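Local coordinates for protein orotidine 5'-phosphate decarboxylase (Lactobacillus acidophilus, PDB 3TFX) that probably catalyses the decarboxylation of orotidine 5'-monophosphate to UMP, the last step of de novo UMP synthesis, as a homodimeric TIM barrel, at residues Gly94-Met97 / Ile98-Lys102. Sequence-based numbering, arbitrary orientation.
Sequences GSQM and IKSAK
Gln96 reaches along the helix to Ser100, one turn on. Its NE2 donates to Ser100 OG at 3.1 Å, and the bond is nearly straight at 163°. The hydroxyl lies almost in the plane of the amide. Gln96 CG stands anti to its own main-chain nitrogen (chi1 -179°), and the bend at chi2 (61°) swings the amide toward Ser100. Both side chains also rest on Pro69 of helix 69-80. With Ser100 replaced by alanine, the Gln96 amide is likely to lose this acceptor and be held less firmly in its rotation. The main chain holds the same turn: Ser100 N bonds to Gln96 O at 2.9 Å, and Ala101 N to Met97 O. Gly94 is the N-cap, and its carbonyl takes the N-H of Ile98.

These are the first two turns of helix 95-108, which links strands 86-90 and 117-121 in a beta-alpha-beta unit of the TIM barrel. Its tight side faces these strands and helix 69-80: Met97, a selenomethionine, touches Val89 and Val72, and Ile98 lies on Leu118. Their own contact is light, with Met97 CE 4.2 Å from Ile98 CG1.

The solvent side is looser. Extended Lys99 crosses Gln96 at about a right angle, and its CE passes 3.6 Å from Ser95 OG. A water accepts from Lys99 NZ at 2.8 Å and bonds weakly to Ser95 OG, whose stronger partner is Ser156. At the helix start, Ser95 N bonds to Glu135 of the second subunit.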
loop_
_atom_site.group_PDB
_atom_site.type_symbol
_atom_site.label_atom_id
_atom_site.label_comp_id
_atom_site.label_asym_id
_atom_site.label_seq_id
_atom_site.Cartn_x
_atom_site.Cartn_y
_atom_site.Cartn_z
ATOM N N GLY A 94 -3.920 -11.275 4.542
ATOM C CA GLY A 94 -3.848 -12.672 4.919
ATOM C C GLY A 94 -2.519 -13.151 5.481
ATOM O O GLY A 94 -1.475 -12.476 5.379
ATOM N N SER A 95 -2.585 -14.344 6.062
ATOM C CA SER A 95 -1.489 -14.977 6.781
ATOM C C SER A 95 -0.189 -15.153 5.991
ATOM O O SER A 95 0.904 -14.829 6.488
ATOM C CB SER A 95 -1.949 -16.355 7.259
ATOM O OG SER A 95 -0.931 -16.919 8.038
ATOM N N GLN A 96 -0.298 -15.704 4.782
ATOM C CA GLN A 96 0.887 -15.956 3.964
ATOM C C GLN A 96 1.582 -14.662 3.530
ATOM O O GLN A 96 2.819 -14.593 3.474
ATOM C CB GLN A 96 0.569 -16.841 2.747
ATOM C CG GLN A 96 1.821 -17.139 1.897
ATOM C CD GLN A 96 2.907 -17.888 2.675
ATOM O OE1 GLN A 96 2.633 -18.924 3.294
ATOM N NE2 GLN A 96 4.144 -17.367 2.647
HETATM N N MSE A 97 0.782 -13.644 3.235
HETATM C CA MSE A 97 1.320 -12.350 2.828
HETATM C C MSE A 97 2.149 -11.719 3.952
HETATM O O MSE A 97 3.202 -11.118 3.712
HETATM C CB MSE A 97 0.185 -11.417 2.409
HETATM C CG MSE A 97 0.663 -10.228 1.613
HETATM SE SE MSE A 97 -0.406 -8.638 1.990
HETATM C CE MSE A 97 0.132 -8.354 3.852
ATOM N N ILE A 98 1.680 -11.876 5.186
ATOM C CA ILE A 98 2.403 -11.336 6.335
ATOM C C ILE A 98 3.745 -12.074 6.492
ATOM O O ILE A 98 4.789 -11.432 6.660
ATOM C CB ILE A 98 1.561 -11.378 7.634
ATOM C CG1 ILE A 98 0.327 -10.483 7.508
ATOM C CG2 ILE A 98 2.409 -10.984 8.866
ATOM C CD1 ILE A 98 -0.713 -10.679 8.646
ATOM N N LYS A 99 3.713 -13.411 6.420
ATOM C CA LYS A 99 4.941 -14.216 6.495
ATOM C C LYS A 99 5.936 -13.833 5.401
ATOM O O LYS A 99 7.138 -13.724 5.665
ATOM C CB LYS A 99 4.652 -15.726 6.396
ATOM C CG LYS A 99 3.821 -16.299 7.538
ATOM C CD LYS A 99 3.364 -17.732 7.212
ATOM C CE LYS A 99 2.440 -18.294 8.279
ATOM N NZ LYS A 99 2.075 -19.721 7.938
ATOM N N SER A 100 5.436 -13.631 4.179
ATOM C CA SER A 100 6.304 -13.261 3.047
ATOM C C SER A 100 6.908 -11.875 3.251
ATOM O O SER A 100 8.066 -11.641 2.944
ATOM C CB SER A 100 5.532 -13.347 1.720
ATOM O OG SER A 100 5.232 -14.698 1.387
ATOM N N ALA A 101 6.119 -10.967 3.809
ATOM C CA ALA A 101 6.584 -9.615 4.109
ATOM C C ALA A 101 7.787 -9.658 5.050
ATOM O O ALA A 101 8.807 -9.011 4.799
ATOM C CB ALA A 101 5.452 -8.788 4.697
ATOM N N LYS A 102 7.679 -10.461 6.105
ATOM C CA LYS A 102 8.756 -10.593 7.073
ATOM C C LYS A 102 9.998 -11.234 6.448
ATOM O O LYS A 102 11.112 -10.773 6.705
ATOM C CB LYS A 102 8.315 -11.384 8.316
ATOM C CG LYS A 102 9.371 -11.387 9.459
ATOM C CD LYS A 102 9.600 -9.982 10.069
ATOM C CE LYS A 102 10.824 -9.948 11.029
ATOM N NZ LYS A 102 11.176 -8.554 11.558
HETATM O O HOH W 1 -0.364 -19.867 6.654
#